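Long-range contacts in probable porin (Pseudomonas aeruginosa, PDB 4FSP), which is probably an outer-membrane porin, letting small solutes diffuse through a beta-barrel pore: residues 22-27 against 57-62; 71-76 against 108-113; 303-308 against 341-346; 356-361 against 388-393. All coordinates share one frame; numbering follows the deposited sequence.

Contact 1 of 4, residues 22-27 against 57-62; sequences DSRASL and DYRSGY. With C8E ((hydroxyethyloxy)tri(ethyloxy)octane), chain B.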
# COMPACT_ATOMS: atom_id res chain seq x y z
N ASP A 22 -2.22 -12.15 26.74
CA ASP A 22 -2.90 -11.57 25.60
C ASP A 22 -2.22 -11.90 24.27
O ASP A 22 -2.57 -11.34 23.22
CB ASP A 22 -3.03 -10.05 25.78
CG ASP A 22 -3.71 -9.69 27.08
OD1 ASP A 22 -4.58 -10.47 27.52
OD2 ASP A 22 -3.38 -8.64 27.66
N SER A 23 -1.24 -12.80 24.30
CA SER A 23 -0.57 -13.18 23.07
C SER A 23 -1.57 -13.80 22.12
O SER A 23 -2.47 -14.53 22.54
CB SER A 23 0.57 -14.17 23.34
OG SER A 23 1.68 -13.51 23.93
N ARG A 24 -1.43 -13.50 20.83
CA ARG A 24 -2.15 -14.22 19.79
C ARG A 24 -1.27 -14.52 18.58
O ARG A 24 -0.24 -13.88 18.36
CB ARG A 24 -3.40 -13.45 19.35
CG ARG A 24 -3.11 -12.12 18.72
CD ARG A 24 -4.37 -11.28 18.68
NE ARG A 24 -4.36 -10.32 17.58
CZ ARG A 24 -3.75 -9.15 17.61
NH1 ARG A 24 -3.07 -8.78 18.70
NH2 ARG A 24 -3.80 -8.34 16.56
N ALA A 25 -1.67 -15.51 17.80
CA ALA A 25 -0.92 -15.84 16.62
C ALA A 25 -1.79 -16.57 15.61
O ALA A 25 -2.82 -17.18 15.96
CB ALA A 25 0.32 -16.68 16.97
N SER A 26 -1.37 -16.49 14.35
CA SER A 26 -2.04 -17.17 13.27
C SER A 26 -1.02 -17.60 12.23
O SER A 26 0.11 -17.08 12.17
CB SER A 26 -3.04 -16.24 12.61
OG SER A 26 -2.37 -15.09 12.11
N LEU A 27 -1.44 -18.55 11.41
CA LEU A 27 -0.65 -19.04 10.31
C LEU A 27 -1.43 -18.70 9.05
O LEU A 27 -2.59 -19.10 8.91
CB LEU A 27 -0.51 -20.55 10.43
CG LEU A 27 -0.02 -21.30 9.19
CD1 LEU A 27 1.44 -20.96 8.91
CD2 LEU A 27 -0.19 -22.81 9.35
N ASP A 57 2.33 -15.30 12.12
CA ASP A 57 2.19 -13.93 12.60
C ASP A 57 1.84 -13.95 14.07
O ASP A 57 0.71 -14.26 14.45
CB ASP A 57 1.11 -13.19 11.80
CG ASP A 57 1.02 -11.71 12.15
OD1 ASP A 57 1.52 -11.30 13.22
OD2 ASP A 57 0.42 -10.94 11.36
N TYR A 58 2.81 -13.58 14.90
CA TYR A 58 2.66 -13.58 16.35
C TYR A 58 2.65 -12.16 16.92
O TYR A 58 3.49 -11.33 16.56
CB TYR A 58 3.82 -14.35 16.98
CG TYR A 58 3.93 -14.15 18.47
CD1 TYR A 58 3.10 -14.83 19.35
CD2 TYR A 58 4.88 -13.28 19.01
CE1 TYR A 58 3.20 -14.66 20.73
CE2 TYR A 58 4.98 -13.09 20.39
CZ TYR A 58 4.14 -13.78 21.24
OH TYR A 58 4.24 -13.61 22.62
N ARG A 59 1.73 -11.90 17.83
CA ARG A 59 1.61 -10.59 18.49
C ARG A 59 1.46 -10.80 19.99
O ARG A 59 0.45 -11.33 20.45
CB ARG A 59 0.37 -9.84 17.98
CG ARG A 59 0.26 -9.69 16.46
CD ARG A 59 1.12 -8.55 15.96
NE ARG A 59 1.16 -8.49 14.50
CZ ARG A 59 0.52 -7.59 13.76
NH1 ARG A 59 -0.22 -6.65 14.35
NH2 ARG A 59 0.62 -7.62 12.44
N SER A 60 2.46 -10.39 20.77
CA SER A 60 2.38 -10.53 22.22
C SER A 60 1.42 -9.49 22.76
O SER A 60 1.05 -8.56 22.05
CB SER A 60 3.74 -10.30 22.87
OG SER A 60 3.99 -8.89 22.97
N GLY A 61 1.01 -9.66 24.01
CA GLY A 61 0.39 -8.57 24.76
C GLY A 61 1.48 -7.68 25.34
O GLY A 61 2.60 -7.65 24.83
N TYR A 62 1.18 -6.97 26.42
CA TYR A 62 2.14 -6.04 27.02
C TYR A 62 2.44 -6.39 28.46
O TYR A 62 1.53 -6.79 29.20
CB TYR A 62 1.60 -4.59 26.95
CG TYR A 62 1.63 -4.04 25.55
CD1 TYR A 62 2.77 -3.45 25.05
CD2 TYR A 62 0.52 -4.15 24.71
CE1 TYR A 62 2.82 -2.95 23.76
CE2 TYR A 62 0.56 -3.65 23.40
CZ TYR A 62 1.72 -3.06 22.93
OH TYR A 62 1.80 -2.57 21.65
C1 C8E B . 6.45 -17.35 20.08
C2 C8E B . 6.10 -17.40 21.57
C3 C8E B . 4.66 -17.85 21.79
C4 C8E B . 4.10 -17.34 23.11
C5 C8E B . 3.29 -18.40 23.85
C6 C8E B . 2.19 -17.79 24.71
C7 C8E B . 1.20 -18.85 25.19
C8 C8E B . 0.23 -18.34 26.24
O9 C8E B . -0.94 -17.80 25.66
C10 C8E B . -2.09 -18.59 25.88
C11 C8E B . -3.25 -17.71 26.32
O12 C8E B . -3.99 -17.32 25.20
C13 C8E B . -4.98 -18.27 24.90
O HOH W 1 -1.68 -6.94 26.99
O HOH W 2 -1.80 -9.50 21.27

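Contact 2 of 4, residues 71-76 against 108-113; sequences LDLLGK and LDATAK. With C8E ((hydroxyethyloxy)tri(ethyloxy)octane), chain H.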
# COMPACT_ATOMS: atom_id res chain seq x y z
N LEU A 71 6.30 -7.75 22.01
CA LEU A 71 7.08 -8.33 20.92
C LEU A 71 6.17 -8.89 19.83
O LEU A 71 5.27 -9.69 20.13
CB LEU A 71 7.97 -9.44 21.47
CG LEU A 71 8.73 -10.27 20.43
CD1 LEU A 71 9.75 -9.41 19.70
CD2 LEU A 71 9.43 -11.46 21.09
N ASP A 72 6.37 -8.46 18.59
CA ASP A 72 5.74 -9.09 17.43
C ASP A 72 6.78 -9.90 16.68
O ASP A 72 7.98 -9.55 16.65
CB ASP A 72 5.11 -8.07 16.46
CG ASP A 72 4.04 -7.22 17.11
OD1 ASP A 72 3.54 -7.64 18.18
OD2 ASP A 72 3.70 -6.15 16.55
N LEU A 73 6.32 -10.98 16.06
CA LEU A 73 7.19 -11.85 15.28
C LEU A 73 6.53 -12.21 13.97
O LEU A 73 5.36 -12.61 13.94
CB LEU A 73 7.49 -13.13 16.06
CG LEU A 73 8.53 -13.02 17.17
CD1 LEU A 73 8.62 -14.32 17.95
CD2 LEU A 73 9.85 -12.69 16.53
N LEU A 74 7.28 -12.08 12.88
CA LEU A 74 6.82 -12.53 11.58
C LEU A 74 7.73 -13.64 11.06
O LEU A 74 8.90 -13.42 10.75
CB LEU A 74 6.80 -11.37 10.58
CG LEU A 74 5.51 -10.55 10.43
CD1 LEU A 74 5.68 -9.48 9.34
CD2 LEU A 74 4.32 -11.45 10.12
N GLY A 75 7.18 -14.85 10.97
CA GLY A 75 7.91 -15.96 10.40
C GLY A 75 7.39 -16.24 9.00
O GLY A 75 6.19 -16.48 8.81
N LYS A 76 8.28 -16.18 8.02
CA LYS A 76 7.88 -16.40 6.64
C LYS A 76 8.66 -17.54 6.00
O LYS A 76 9.89 -17.61 6.11
CB LYS A 76 8.06 -15.11 5.82
CG LYS A 76 7.33 -13.92 6.42
CD LYS A 76 8.08 -12.61 6.18
CE LYS A 76 8.03 -12.21 4.73
NZ LYS A 76 8.57 -10.83 4.57
N LEU A 108 12.74 -14.44 9.50
CA LEU A 108 12.14 -14.14 10.79
C LEU A 108 12.31 -12.66 11.10
O LEU A 108 13.43 -12.17 11.19
CB LEU A 108 12.82 -14.98 11.88
CG LEU A 108 11.91 -15.69 12.88
CD1 LEU A 108 12.73 -16.24 14.05
CD2 LEU A 108 10.82 -14.76 13.36
N ASP A 109 11.21 -11.94 11.26
CA ASP A 109 11.30 -10.52 11.62
C ASP A 109 10.70 -10.21 12.98
O ASP A 109 9.52 -10.49 13.23
CB ASP A 109 10.66 -9.64 10.57
CG ASP A 109 11.47 -9.57 9.30
OD1 ASP A 109 12.58 -9.01 9.35
OD2 ASP A 109 11.00 -10.07 8.25
N ALA A 110 11.52 -9.63 13.85
CA ALA A 110 11.11 -9.29 15.20
C ALA A 110 10.83 -7.81 15.31
O ALA A 110 11.48 -6.99 14.66
CB ALA A 110 12.19 -9.69 16.20
N THR A 111 9.88 -7.45 16.17
CA THR A 111 9.58 -6.06 16.43
C THR A 111 9.34 -5.87 17.92
O THR A 111 8.42 -6.47 18.48
CB THR A 111 8.33 -5.60 15.63
OG1 THR A 111 8.50 -5.91 14.24
CG2 THR A 111 8.09 -4.09 15.80
N ALA A 112 10.18 -5.06 18.57
CA ALA A 112 9.89 -4.64 19.93
C ALA A 112 8.82 -3.54 19.88
O ALA A 112 8.82 -2.68 18.98
CB ALA A 112 11.15 -4.13 20.61
N LYS A 113 7.90 -3.59 20.83
CA LYS A 113 6.91 -2.54 20.93
C LYS A 113 6.82 -1.99 22.35
O LYS A 113 6.76 -2.74 23.32
CB LYS A 113 5.55 -2.99 20.37
CG LYS A 113 4.93 -4.19 21.06
CD LYS A 113 3.76 -4.78 20.25
CE LYS A 113 3.15 -5.97 20.99
NZ LYS A 113 2.04 -6.66 20.23
C2 C8E H . 18.47 -17.76 8.42
C3 C8E H . 16.98 -17.91 8.16
C4 C8E H . 16.19 -17.58 9.41
C5 C8E H . 15.20 -18.68 9.75
C6 C8E H . 13.79 -18.28 9.35
C7 C8E H . 12.75 -19.27 9.87
C8 C8E H . 11.35 -18.67 9.85
O9 C8E H . 10.44 -19.53 9.20
C10 C8E H . 9.21 -19.63 9.87
C11 C8E H . 8.14 -20.10 8.89
O12 C8E H . 7.04 -20.54 9.65
C13 C8E H . 5.88 -20.84 8.91
C14 C8E H . 5.09 -21.85 9.74
O HOH W 3 1.41 -5.38 17.13

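Contact 3 of 4, residues 303-308 against 341-346; sequences LVNFGQ and RYFSGH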
# COMPACT_ATOMS: atom_id res chain seq x y z
N LEU A 303 -1.12 6.43 -4.99
CA LEU A 303 -1.82 7.19 -6.03
C LEU A 303 -3.17 6.53 -6.34
O LEU A 303 -3.27 5.30 -6.27
CB LEU A 303 -0.96 7.23 -7.30
CG LEU A 303 0.39 7.95 -7.26
CD1 LEU A 303 1.20 7.64 -8.51
CD2 LEU A 303 0.17 9.45 -7.16
N VAL A 304 -4.20 7.30 -6.66
CA VAL A 304 -5.47 6.62 -6.95
C VAL A 304 -5.49 5.93 -8.31
O VAL A 304 -6.08 4.86 -8.44
CB VAL A 304 -6.76 7.47 -6.72
CG1 VAL A 304 -6.49 8.71 -5.90
CG2 VAL A 304 -7.48 7.77 -8.01
N ASN A 305 -4.83 6.51 -9.30
CA ASN A 305 -4.77 5.86 -10.61
C ASN A 305 -3.59 4.91 -10.69
O ASN A 305 -2.68 5.08 -11.50
CB ASN A 305 -4.75 6.89 -11.74
CG ASN A 305 -6.12 7.52 -11.94
OD1 ASN A 305 -7.06 7.13 -11.24
ND2 ASN A 305 -6.24 8.50 -12.87
N PHE A 306 -3.60 3.91 -9.80
CA PHE A 306 -2.55 2.90 -9.76
C PHE A 306 -3.25 1.59 -9.99
O PHE A 306 -4.13 1.21 -9.22
CB PHE A 306 -1.87 2.90 -8.39
CG PHE A 306 -1.06 1.66 -8.11
CD1 PHE A 306 0.01 1.32 -8.93
CD2 PHE A 306 -1.35 0.86 -7.03
CE1 PHE A 306 0.75 0.17 -8.68
CE2 PHE A 306 -0.62 -0.28 -6.77
CZ PHE A 306 0.44 -0.62 -7.59
N GLY A 307 -2.89 0.91 -11.07
CA GLY A 307 -3.56 -0.34 -11.40
C GLY A 307 -2.77 -1.57 -10.97
O GLY A 307 -1.87 -1.49 -10.12
N GLN A 308 -3.13 -2.70 -11.56
CA GLN A 308 -2.44 -3.96 -11.29
C GLN A 308 -1.02 -3.89 -11.85
O GLN A 308 -0.11 -4.51 -11.31
CB GLN A 308 -3.22 -5.15 -11.90
CG GLN A 308 -2.58 -6.53 -11.67
CD GLN A 308 -3.37 -7.67 -12.32
OE1 GLN A 308 -4.61 -7.63 -12.38
NE2 GLN A 308 -2.66 -8.70 -12.80
N ARG A 341 -11.94 -1.94 -13.59
CA ARG A 341 -11.56 -0.54 -13.70
C ARG A 341 -10.80 -0.29 -14.99
O ARG A 341 -10.13 -1.18 -15.53
CB ARG A 341 -10.73 -0.09 -12.48
CG ARG A 341 -9.50 -0.97 -12.22
CD ARG A 341 -8.75 -0.53 -10.94
NE ARG A 341 -7.63 -1.42 -10.64
CZ ARG A 341 -6.94 -1.40 -9.50
NH1 ARG A 341 -7.25 -0.52 -8.56
NH2 ARG A 341 -5.95 -2.26 -9.31
N TYR A 342 -10.92 0.92 -15.49
CA TYR A 342 -10.26 1.30 -16.72
C TYR A 342 -9.54 2.62 -16.47
O TYR A 342 -10.12 3.55 -15.88
CB TYR A 342 -11.29 1.41 -17.85
CG TYR A 342 -10.69 1.92 -19.13
CD1 TYR A 342 -9.97 1.08 -19.96
CD2 TYR A 342 -10.86 3.24 -19.52
CE1 TYR A 342 -9.42 1.55 -21.14
CE2 TYR A 342 -10.32 3.72 -20.69
CZ TYR A 342 -9.59 2.87 -21.50
OH TYR A 342 -9.05 3.34 -22.67
N PHE A 343 -8.28 2.70 -16.89
CA PHE A 343 -7.50 3.93 -16.77
C PHE A 343 -7.05 4.34 -18.15
O PHE A 343 -6.65 3.49 -18.95
CB PHE A 343 -6.19 3.73 -15.99
CG PHE A 343 -6.29 2.98 -14.70
CD1 PHE A 343 -6.25 1.59 -14.68
CD2 PHE A 343 -6.30 3.67 -13.49
CE1 PHE A 343 -6.29 0.89 -13.48
CE2 PHE A 343 -6.35 2.97 -12.29
CZ PHE A 343 -6.34 1.59 -12.28
N SER A 344 -7.04 5.64 -18.41
CA SER A 344 -6.52 6.17 -19.66
C SER A 344 -5.59 7.36 -19.39
O SER A 344 -5.97 8.31 -18.69
CB SER A 344 -7.67 6.60 -20.57
OG SER A 344 -7.18 7.31 -21.69
N GLY A 345 -4.38 7.31 -19.93
CA GLY A 345 -3.42 8.38 -19.72
C GLY A 345 -2.92 9.07 -20.98
O GLY A 345 -2.79 8.44 -22.04
N HIS A 346 -2.63 10.36 -20.87
CA HIS A 346 -2.08 11.12 -21.99
C HIS A 346 -1.13 12.20 -21.48
O HIS A 346 -1.07 12.47 -20.28
CB HIS A 346 -3.21 11.77 -22.79
CG HIS A 346 -3.93 12.86 -22.05
ND1 HIS A 346 -5.02 12.61 -21.23
CD2 HIS A 346 -3.74 14.20 -22.01
CE1 HIS A 346 -5.46 13.75 -20.73
NE2 HIS A 346 -4.70 14.73 -21.18
O HOH W 4 -5.45 1.31 -6.62

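Contact 4 of 4, residues 356-361 against 388-393; sequences SREWER and SAFSRD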
# COMPACT_ATOMS: atom_id res chain seq x y z
N SER A 356 3.04 9.24 -25.80
CA SER A 356 2.56 9.95 -24.63
C SER A 356 1.28 9.34 -24.06
O SER A 356 0.79 9.76 -23.01
CB SER A 356 2.33 11.42 -24.99
OG SER A 356 1.53 11.52 -26.15
N ARG A 357 0.73 8.36 -24.77
CA ARG A 357 -0.55 7.79 -24.36
C ARG A 357 -0.44 6.32 -23.96
O ARG A 357 0.43 5.59 -24.46
CB ARG A 357 -1.59 7.98 -25.46
CG ARG A 357 -1.78 9.44 -25.85
CD ARG A 357 -2.60 9.60 -27.11
NE ARG A 357 -2.70 11.01 -27.50
CZ ARG A 357 -3.56 11.87 -26.95
NH1 ARG A 357 -4.38 11.47 -25.99
NH2 ARG A 357 -3.58 13.13 -27.36
N GLU A 358 -1.31 5.91 -23.04
CA GLU A 358 -1.30 4.55 -22.51
C GLU A 358 -2.61 4.28 -21.78
O GLU A 358 -3.28 5.21 -21.32
CB GLU A 358 -0.10 4.33 -21.57
CG GLU A 358 -0.10 5.24 -20.34
CD GLU A 358 1.07 4.99 -19.41
OE1 GLU A 358 1.94 4.15 -19.73
OE2 GLU A 358 1.14 5.64 -18.34
N TRP A 359 -2.99 3.01 -21.68
CA TRP A 359 -4.19 2.65 -20.94
C TRP A 359 -4.07 1.27 -20.29
O TRP A 359 -3.18 0.48 -20.63
CB TRP A 359 -5.45 2.77 -21.82
CG TRP A 359 -5.49 1.84 -23.01
CD1 TRP A 359 -5.05 2.10 -24.28
CD2 TRP A 359 -6.01 0.49 -23.04
NE1 TRP A 359 -5.26 1.01 -25.09
CE2 TRP A 359 -5.85 0.02 -24.36
CE3 TRP A 359 -6.60 -0.33 -22.08
CZ2 TRP A 359 -6.26 -1.26 -24.74
CZ3 TRP A 359 -7.00 -1.61 -22.47
CH2 TRP A 359 -6.83 -2.06 -23.78
N GLU A 360 -4.98 0.98 -19.36
CA GLU A 360 -4.99 -0.30 -18.66
C GLU A 360 -6.42 -0.66 -18.24
O GLU A 360 -7.17 0.20 -17.76
CB GLU A 360 -4.07 -0.25 -17.42
CG GLU A 360 -4.00 -1.58 -16.64
CD GLU A 360 -2.90 -1.63 -15.56
OE1 GLU A 360 -1.89 -0.89 -15.66
OE2 GLU A 360 -3.04 -2.45 -14.61
N ARG A 361 -6.78 -1.93 -18.42
CA ARG A 361 -8.04 -2.44 -17.88
C ARG A 361 -7.75 -3.58 -16.92
O ARG A 361 -7.08 -4.56 -17.29
CB ARG A 361 -9.00 -2.92 -19.00
CG ARG A 361 -9.97 -4.04 -18.56
CD ARG A 361 -11.17 -4.20 -19.48
NE ARG A 361 -12.15 -3.14 -19.26
CZ ARG A 361 -13.40 -3.34 -18.83
NH1 ARG A 361 -13.84 -4.57 -18.59
NH2 ARG A 361 -14.21 -2.30 -18.66
N SER A 388 0.77 0.67 -24.01
CA SER A 388 1.45 1.96 -23.94
C SER A 388 2.15 2.34 -25.24
O SER A 388 2.62 1.47 -25.97
CB SER A 388 2.45 1.98 -22.77
OG SER A 388 3.12 3.23 -22.71
N ALA A 389 2.21 3.64 -25.53
CA ALA A 389 2.95 4.12 -26.69
C ALA A 389 4.45 4.18 -26.42
O ALA A 389 5.25 4.15 -27.35
CB ALA A 389 2.45 5.49 -27.11
N PHE A 390 4.83 4.27 -25.15
CA PHE A 390 6.24 4.47 -24.81
C PHE A 390 6.90 3.37 -23.99
O PHE A 390 8.12 3.38 -23.81
CB PHE A 390 6.43 5.81 -24.10
CG PHE A 390 5.52 6.01 -22.93
CD1 PHE A 390 5.81 5.44 -21.69
CD2 PHE A 390 4.36 6.78 -23.05
CE1 PHE A 390 4.97 5.63 -20.60
CE2 PHE A 390 3.51 6.97 -21.96
CZ PHE A 390 3.82 6.40 -20.73
N SER A 391 6.11 2.44 -23.46
CA SER A 391 6.70 1.28 -22.79
C SER A 391 6.07 -0.01 -23.28
O SER A 391 5.13 -0.01 -24.09
CB SER A 391 6.60 1.40 -21.27
OG SER A 391 5.26 1.32 -20.84
N ARG A 392 6.62 -1.12 -22.79
CA ARG A 392 6.25 -2.43 -23.29
C ARG A 392 4.84 -2.84 -22.88
O ARG A 392 4.49 -2.81 -21.69
CB ARG A 392 7.27 -3.47 -22.84
CG ARG A 392 8.68 -3.18 -23.36
CD ARG A 392 9.68 -4.23 -22.94
NE ARG A 392 9.54 -5.46 -23.71
CZ ARG A 392 9.96 -6.65 -23.29
NH1 ARG A 392 10.54 -6.77 -22.11
NH2 ARG A 392 9.80 -7.72 -24.06
N ASP A 393 4.03 -3.19 -23.88
CA ASP A 393 2.68 -3.69 -23.66
C ASP A 393 2.70 -5.03 -22.94
O ASP A 393 3.59 -5.86 -23.18
CB ASP A 393 1.95 -3.84 -24.99
CG ASP A 393 1.82 -2.53 -25.74
OD1 ASP A 393 2.35 -1.50 -25.27
OD2 ASP A 393 1.20 -2.55 -26.82

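Contact 1 of 4, residues 22-27 against 57-62
A25 and Y58 form a non-hydrogen-bonded pair in an antiparallel beta hairpin of the OprD-type barrel. The first strand, 24-38, runs against strand 47-59. The pairs R24-R59 and S26-D57 are each closed by two backbone hydrogen bonds. The side chain of Y58 leaves the sheet at CB on the same face as A25. Its CG is anti to the backbone N (chi1 167°), and the ring lies with its edge to A25 CB and its tip close to S23. CD1 of Y58 passes 3.6 Å from R24 O. One carbon further, CE1 of Y58 lies 3.7 Å from C3 of the detergent C8E. The detergent atom C1 stands over the ring centre, while S60 N lies off-centre over the opposite face. The detergent on this face is consistent with the membrane-facing outside of the barrel. R24 and R59 lie on the other face. There NH1 of R24 packs 3.7 Å from CB of R59 and donates to water 2. That water lies near D22 O and R59 O, with more acceptors around it than protons. At the tip of the tyrosine, Y58 OH donates to S23 OG at 2.9 Å, and S23 OG is also hydrogen-bonded to F19 O.

Contact 2 of 4, residues 71-76 against 108-113
The carboxylate of D72 is gripped at both oxygens. K113 NZ makes a salt bridge to D72 OD1 at 2.7 Å, on the syn lone pair, the side of the other oxygen. Water 3 donates to D72 OD2 at 2.5 Å and accepts weakly from K113 NZ. The lysine chain, extended beyond CG, crosses the aspartate at about a right angle; its CE lies 3.3 Å from D72 OD1. K113 NZ has another acceptor in S60 O. The peptide planes come next. D72 N and L74 N reach T111 O and D109 O within the planes of those carbonyls. The return bonds, T111 N to D72 O and D109 N to L74 O, are tilted from the plane. These four bonds hold the antiparallel strands 71-76 and 108-113 together. D72, L74, D109 and T111 share one face of the sheet. D109 pairs with R107, though the place of its OD2 is less sure, and T111 OG1 is hydrogen-bonded to G125 O. L71, L73, L108 and A110 share the other face, which is apolar. CD2 of L73 touches A110 CB at 3.8 Å and L108 CD2 at 3.9 Å. G75, with no side chain, lets detergent atom C10 of C8E approach its CA to 3.9 Å, consistent with a membrane-facing outer wall. Strand 67-80 is thus sandwiched between strand 47-59, through bonds such as L73 with Y58, and strand 105-116. Strand 119-123 lies beyond, where T111 touches K122 and K113 touches E120.

Contact 3 of 4, residues 303-308 against 341-346
An inverse gamma turn centred on N305, in a loop that folds inward, rests on F343 of the barrel wall. The loop lies between strands 299-300 and 318-327. Its polar partners come from several wall strands, consistent with a loop folded into the barrel. In-folded loops narrow the pore in OprD-family channels, and this one probably does the same. No direct hydrogen bond joins 303-308 to 341-346. Packing and one water make the contact. The ring of F343 presents its far half to the loop backbone. Its CE2 lies 3.7 Å from N305 CA, and its CZ lies 3.5 Å from G307 CA. V304 O sits at the ring edge, near its plane. The side chain of N305 slides past the ring in the opposite direction, its amide plane turned 76° from the ring. CB of N305 is 4.0 Å from F343 CD2. The amide itself is held by other wall residues, OD1 by Q321 and ND2 by S319. R341 extends from CG to NE and lays its guanidinium beside the loop. G307 CA lies over one face of that group, offset toward its rim. NH2 of R341 comes to 3.6 Å from Q308 N. The charge of R341 is met by D362, which takes a salt bridge from NE and a hydrogen bond from Q308 N. Water 4 completes the contact, donating to F306 O at 2.9 Å and accepting weakly from R341 NH1 at 3.2 Å.

Contact 4 of 4, residues 356-361 against 388-393
A389 N donates to R357 O at 2.8 Å, with an N-H...O angle of 157°. It is the shorter of the two hydrogen bonds across the contact. Beside it, S388 OG gives a weak hydrogen bond to E358 OE1 at 3.3 Å. The main partner of that carboxylate oxygen is Y386 OH. S388 OG also works as an acceptor. It takes F390 N and S391 N, each at 3.2 Å, which makes an ST turn and an ST motif at the start of the loop. S388 N is tied to D393 OD1 at 3.0 Å, meeting it from above the carboxylate plane. The packing centres on F390. S388 OG stands over the centre of its ring, and S356 N lies at the ring edge, in plane. CZ of F390 comes to 3.1 Å from E358 OE1. The planes of the E358 carboxylate and the F390 ring are 43° apart. A389 CB touches R357 O. F390 also packs on the loop residues A348 and P350. E358 and S388 form a single non-hydrogen-bonded antiparallel pair where the strands part. The contact therefore sits where strand 358-368 begins and strand 378-388 ends, before the chain turns into strand 394-406.

How the contacts relate
The four contacts form two pairs on opposite sides of the barrel. Contacts 1 and 2 are neighbours, with centres 10 Å apart. They share the seam between strands 47-59 and 67-80, where S60 OG and L71 N lie 2.7 Å apart in a probable hydrogen bond. Contacts 3 and 4 have centres 11 Å apart. Strands 336-346 and 358-368 join them, with G345 N and E358 O at 2.7 Å. The pairs do not touch: contacts 2 and 3 have nearest atoms about 18 Å apart. Contacts 1 and 2 meet detergent on what is probably the barrel's outside, whereas contact 3 probably faces the pore.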